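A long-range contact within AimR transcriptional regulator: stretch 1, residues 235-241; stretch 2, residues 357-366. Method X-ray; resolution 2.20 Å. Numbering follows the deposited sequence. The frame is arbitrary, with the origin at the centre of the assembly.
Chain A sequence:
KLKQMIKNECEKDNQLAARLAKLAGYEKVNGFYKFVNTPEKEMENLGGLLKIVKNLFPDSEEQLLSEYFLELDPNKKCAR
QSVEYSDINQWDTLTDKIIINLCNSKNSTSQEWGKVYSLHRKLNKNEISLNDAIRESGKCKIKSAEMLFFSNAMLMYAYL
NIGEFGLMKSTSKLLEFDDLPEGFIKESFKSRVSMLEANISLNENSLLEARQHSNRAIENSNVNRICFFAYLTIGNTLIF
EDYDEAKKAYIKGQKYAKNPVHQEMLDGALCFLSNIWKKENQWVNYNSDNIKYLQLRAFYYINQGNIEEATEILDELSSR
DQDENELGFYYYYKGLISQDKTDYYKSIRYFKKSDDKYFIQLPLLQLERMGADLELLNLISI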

ATOM      1  N   GLY A 235       0.051   1.356 -27.259  1.00 21.95           N
ATOM      2  CA  GLY A 235       1.119   2.190 -27.780  1.00 20.88           C
ATOM      3  C   GLY A 235       2.198   2.458 -26.751  1.00 16.66           C
ATOM      4  O   GLY A 235       3.387   2.461 -27.072  1.00 20.64           O
ATOM      5  N   ASN A 236       1.798   2.673 -25.494  1.00 19.74           N
ATOM      6  CA  ASN A 236       2.786   2.873 -24.439  1.00 21.25           C
ATOM      7  C   ASN A 236       3.643   1.628 -24.240  1.00 22.18           C
ATOM      8  O   ASN A 236       4.850   1.733 -23.990  1.00 23.34           O
ATOM      9  CB  ASN A 236       2.099   3.264 -23.131  1.00 24.46           C
ATOM     10  CG  ASN A 236       1.542   4.670 -23.165  1.00 21.35           C
ATOM     11  OD1 ASN A 236       1.883   5.460 -24.041  1.00 23.45           O
ATOM     12  ND2 ASN A 236       0.685   4.993 -22.205  1.00 20.82           N
ATOM     13  N   THR A 237       3.045   0.441 -24.353  1.00 19.67           N
ATOM     14  CA  THR A 237       3.840  -0.777 -24.233  1.00 27.50           C
ATOM     15  C   THR A 237       4.786  -0.965 -25.408  1.00 26.25           C
ATOM     16  O   THR A 237       5.724  -1.762 -25.304  1.00 24.93           O
ATOM     17  CB  THR A 237       2.954  -2.021 -24.119  1.00 19.15           C
ATOM     18  OG1 THR A 237       2.239  -2.212 -25.346  1.00 21.22           O
ATOM     19  CG2 THR A 237       1.979  -1.895 -22.963  1.00 20.17           C
ATOM     20  N   LEU A 238       4.561  -0.265 -26.521  1.00 23.20           N
ATOM     21  CA  LEU A 238       5.427  -0.407 -27.688  1.00 24.54           C
ATOM     22  C   LEU A 238       6.464   0.708 -27.832  1.00 28.45           C
ATOM     23  O   LEU A 238       7.159   0.754 -28.852  1.00 27.19           O
ATOM     24  CB  LEU A 238       4.579  -0.485 -28.957  1.00 25.14           C
ATOM     25  CG  LEU A 238       3.695  -1.722 -29.106  1.00 23.62           C
ATOM     26  CD1 LEU A 238       2.704  -1.520 -30.241  1.00 20.46           C
ATOM     27  CD2 LEU A 238       4.556  -2.954 -29.346  1.00 25.79           C
ATOM     28  N   ILE A 239       6.605   1.586 -26.835  1.00 27.36           N
ATOM     29  CA  ILE A 239       7.398   2.807 -27.009  1.00 26.37           C
ATOM     30  C   ILE A 239       8.852   2.482 -27.335  1.00 31.78           C
ATOM     31  O   ILE A 239       9.450   3.082 -28.237  1.00 25.98           O
ATOM     32  CB  ILE A 239       7.289   3.699 -25.757  1.00 26.09           C
ATOM     33  CG1 ILE A 239       5.907   4.352 -25.679  1.00 18.09           C
ATOM     34  CG2 ILE A 239       8.380   4.763 -25.754  1.00 24.77           C
ATOM     35  CD1 ILE A 239       5.694   5.176 -24.428  1.00 16.87           C
ATOM     36  N   PHE A 240       9.447   1.535 -26.614  1.00 28.76           N
ATOM     37  CA  PHE A 240      10.864   1.238 -26.767  1.00 26.60           C
ATOM     38  C   PHE A 240      11.141   0.068 -27.703  1.00 24.36           C
ATOM     39  O   PHE A 240      12.307  -0.289 -27.891  1.00 29.45           O
ATOM     40  CB  PHE A 240      11.492   0.963 -25.398  1.00 25.95           C
ATOM     41  CG  PHE A 240      11.337   2.097 -24.429  1.00 29.48           C
ATOM     42  CD1 PHE A 240      12.220   3.164 -24.441  1.00 32.75           C
ATOM     43  CD2 PHE A 240      10.298   2.102 -23.515  1.00 31.31           C
ATOM     44  CE1 PHE A 240      12.074   4.214 -23.554  1.00 36.64           C
ATOM     45  CE2 PHE A 240      10.147   3.146 -22.623  1.00 36.06           C
ATOM     46  CZ  PHE A 240      11.036   4.205 -22.641  1.00 34.73           C
ATOM     47  N   GLU A 241      10.112  -0.528 -28.305  1.00 26.50           N
ATOM     48  CA  GLU A 241      10.294  -1.677 -29.188  1.00 33.56           C
ATOM     49  C   GLU A 241      10.229  -1.312 -30.666  1.00 29.42           C
ATOM     50  O   GLU A 241      11.111  -1.698 -31.437  1.00 30.83           O
ATOM     51  CB  GLU A 241       9.246  -2.753 -28.881  1.00 33.57           C
ATOM     52  CG  GLU A 241       9.393  -3.402 -27.519  1.00 33.92           C
ATOM     53  CD  GLU A 241       8.391  -4.519 -27.298  1.00 41.72           C
ATOM     54  OE1 GLU A 241       7.684  -4.886 -28.261  1.00 41.26           O
ATOM     55  OE2 GLU A 241       8.313  -5.030 -26.161  1.00 44.22           O
ATOM     56  N   LYS A 357       8.607   1.025 -13.198  1.00 30.62           N
ATOM     57  CA  LYS A 357       9.541   0.026 -13.699  1.00 33.97           C
ATOM     58  C   LYS A 357       9.637   0.018 -15.219  1.00 33.02           C
ATOM     59  O   LYS A 357      10.312  -0.852 -15.779  1.00 34.75           O
ATOM     60  CB  LYS A 357       9.142  -1.367 -13.200  1.00 33.58           C
ATOM     61  CG  LYS A 357       9.077  -1.485 -11.684  1.00 36.49           C
ATOM     62  CD  LYS A 357       8.733  -2.898 -11.238  1.00 30.15           C
ATOM     63  CE  LYS A 357       8.645  -2.984  -9.717  1.00 39.87           C
ATOM     64  NZ  LYS A 357       8.415  -4.377  -9.238  1.00 43.34           N
ATOM     65  N   TYR A 358       8.985   0.963 -15.896  1.00 34.86           N
ATOM     66  CA  TYR A 358       8.986   1.016 -17.354  1.00 27.78           C
ATOM     67  C   TYR A 358       9.875   2.136 -17.888  1.00 27.39           C
ATOM     68  O   TYR A 358      10.808   1.876 -18.651  1.00 25.27           O
ATOM     69  CB  TYR A 358       7.553   1.175 -17.880  1.00 29.56           C
ATOM     70  CG  TYR A 358       7.450   1.078 -19.386  1.00 29.06           C
ATOM     71  CD1 TYR A 358       7.775  -0.098 -20.047  1.00 30.72           C
ATOM     72  CD2 TYR A 358       7.028   2.162 -20.148  1.00 36.14           C
ATOM     73  CE1 TYR A 358       7.687  -0.196 -21.420  1.00 27.02           C
ATOM     74  CE2 TYR A 358       6.935   2.071 -21.528  1.00 30.29           C
ATOM     75  CZ  TYR A 358       7.266   0.888 -22.155  1.00 28.36           C
ATOM     76  OH  TYR A 358       7.180   0.785 -23.522  1.00 30.95           O
ATOM     77  N   PHE A 359       9.607   3.383 -17.496  1.00 27.04           N
ATOM     78  CA  PHE A 359      10.357   4.505 -18.048  1.00 27.76           C
ATOM     79  C   PHE A 359      11.717   4.701 -17.393  1.00 29.73           C
ATOM     80  O   PHE A 359      12.491   5.548 -17.856  1.00 28.21           O
ATOM     81  CB  PHE A 359       9.534   5.790 -17.944  1.00 26.58           C
ATOM     82  CG  PHE A 359       8.315   5.790 -18.820  1.00 25.10           C
ATOM     83  CD1 PHE A 359       8.430   5.989 -20.185  1.00 20.93           C
ATOM     84  CD2 PHE A 359       7.058   5.582 -18.280  1.00 24.42           C
ATOM     85  CE1 PHE A 359       7.315   5.982 -20.997  1.00 19.15           C
ATOM     86  CE2 PHE A 359       5.938   5.575 -19.084  1.00 21.40           C
ATOM     87  CZ  PHE A 359       6.065   5.775 -20.445  1.00 18.70           C
ATOM     88  N   ILE A 360      12.039   3.932 -16.348  1.00 24.51           N
ATOM     89  CA  ILE A 360      13.365   4.014 -15.748  1.00 24.71           C
ATOM     90  C   ILE A 360      14.444   3.612 -16.742  1.00 26.49           C
ATOM     91  O   ILE A 360      15.623   3.929 -16.546  1.00 28.89           O
ATOM     92  CB  ILE A 360      13.426   3.149 -14.470  1.00 34.14           C
ATOM     93  CG1 ILE A 360      14.698   3.451 -13.672  1.00 28.39           C
ATOM     94  CG2 ILE A 360      13.341   1.668 -14.818  1.00 26.15           C
ATOM     95  CD1 ILE A 360      14.777   2.725 -12.351  1.00 36.85           C
ATOM     96  N   GLN A 361      14.071   2.928 -17.823  1.00 26.45           N
ATOM     97  CA  GLN A 361      15.056   2.587 -18.838  1.00 30.08           C
ATOM     98  C   GLN A 361      15.538   3.810 -19.603  1.00 33.38           C
ATOM     99  O   GLN A 361      16.591   3.742 -20.245  1.00 37.25           O
ATOM    100  CB  GLN A 361      14.485   1.549 -19.805  1.00 31.14           C
ATOM    101  CG  GLN A 361      13.259   2.005 -20.573  1.00 33.09           C
ATOM    102  CD  GLN A 361      12.662   0.897 -21.421  1.00 43.28           C
ATOM    103  OE1 GLN A 361      13.261   0.461 -22.405  1.00 44.28           O
ATOM    104  NE2 GLN A 361      11.481   0.426 -21.035  1.00 36.37           N
ATOM    105  N   LEU A 362      14.801   4.927 -19.546  1.00 31.25           N
ATOM    106  CA  LEU A 362      15.253   6.138 -20.231  1.00 32.64           C
ATOM    107  C   LEU A 362      16.647   6.552 -19.782  1.00 32.24           C
ATOM    108  O   LEU A 362      17.558   6.608 -20.628  1.00 33.23           O
ATOM    109  CB  LEU A 362      14.230   7.265 -20.046  1.00 32.32           C
ATOM    110  CG  LEU A 362      12.938   7.221 -20.850  1.00 32.23           C
ATOM    111  CD1 LEU A 362      12.053   8.387 -20.454  1.00 30.76           C
ATOM    112  CD2 LEU A 362      13.264   7.277 -22.322  1.00 26.39           C
ATOM    113  N   PRO A 363      16.899   6.837 -18.496  1.00 28.91           N
ATOM    114  CA  PRO A 363      18.282   7.155 -18.111  1.00 30.14           C
ATOM    115  C   PRO A 363      19.210   5.959 -18.214  1.00 30.62           C
ATOM    116  O   PRO A 363      20.368   6.115 -18.629  1.00 35.08           O
ATOM    117  CB  PRO A 363      18.139   7.653 -16.667  1.00 30.64           C
ATOM    118  CG  PRO A 363      16.911   7.003 -16.174  1.00 30.55           C
ATOM    119  CD  PRO A 363      15.986   6.933 -17.339  1.00 26.79           C
ATOM    120  N   LEU A 364      18.729   4.764 -17.860  1.00 32.94           N
ATOM    121  CA  LEU A 364      19.562   3.567 -17.943  1.00 34.45           C
ATOM    122  C   LEU A 364      20.118   3.381 -19.350  1.00 40.68           C
ATOM    123  O   LEU A 364      21.333   3.233 -19.532  1.00 41.16           O
ATOM    124  CB  LEU A 364      18.761   2.341 -17.508  1.00 30.96           C
ATOM    125  CG  LEU A 364      18.399   2.297 -16.022  1.00 33.98           C
ATOM    126  CD1 LEU A 364      17.499   1.109 -15.721  1.00 33.52           C
ATOM    127  CD2 LEU A 364      19.659   2.251 -15.174  1.00 36.88           C
ATOM    128  N   LEU A 365      19.240   3.398 -20.362  1.00 33.91           N
ATOM    129  CA  LEU A 365      19.701   3.340 -21.746  1.00 37.01           C
ATOM    130  C   LEU A 365      20.747   4.412 -22.017  1.00 39.68           C
ATOM    131  O   LEU A 365      21.780   4.142 -22.642  1.00 41.12           O
ATOM    132  CB  LEU A 365      18.524   3.498 -22.711  1.00 35.23           C
ATOM    133  CG  LEU A 365      17.556   2.324 -22.882  1.00 41.62           C
ATOM    134  CD1 LEU A 365      16.341   2.754 -23.690  1.00 37.70           C
ATOM    135  CD2 LEU A 365      18.247   1.137 -23.540  1.00 36.23           C
ATOM    136  N   GLN A 366      20.507   5.630 -21.530  1.00 40.79           N
ATOM    137  CA  GLN A 366      21.479   6.695 -21.733  1.00 34.83           C
ATOM    138  C   GLN A 366      22.774   6.395 -20.992  1.00 38.55           C
ATOM    139  O   GLN A 366      23.865   6.660 -21.507  1.00 41.50           O
ATOM    140  CB  GLN A 366      20.890   8.034 -21.292  1.00 36.34           C
ATOM    141  CG  GLN A 366      21.648   9.232 -21.822  1.00 40.33           C
ATOM    142  CD  GLN A 366      21.680   9.283 -23.337  1.00 42.21           C
ATOM    143  OE1 GLN A 366      20.754   8.825 -24.007  1.00 36.90           O
ATOM    144  NE2 GLN A 366      22.756   9.836 -23.886  1.00 43.65           N
TER
HETATM  145  O   HOH W   1       8.156  -1.043 -25.168  1.00 28.97           O

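The contact is built around one ring. F240, in the loop that follows the first helix, points its CA-to-CB bond toward the second stretch and gives up more surface to it than any other residue here. One face is covered by Q361, whose CG lies 3.8 Å from the F240 ring centroid and only 12° off the ring normal, a CH-pi contact made by the aliphatic part of a polar side chain. Q361 is held in that pose from its own side: Q361 NE2 donates to Y358 O at 2.9 Å, across the type I turn from Y358 to Q361.

Apolar groups lie along part of the F240 ring edge. F240 CE1 meets L362 CD2 at 3.5 Å, and F240 CZ meets F359 CD1 at 4.0 Å. I239 extends the patch, its CD1 3.9 Å from F359 CE1. The F240 ring turns its edge to the face of Y358, with centroids 5.2 Å apart and planes at 70°.

Y358 then carries the contact into polar ground. Y358 OH lies 2.6 Å from N236 O, near the end of the first helix, in a weak hydrogen bond; the proton has another acceptor within reach. A water 2.6 Å from Y358 OH donates to T237 O and accepts from F240 N, so one hydroxyl and one water serve the backbone where the helix ends.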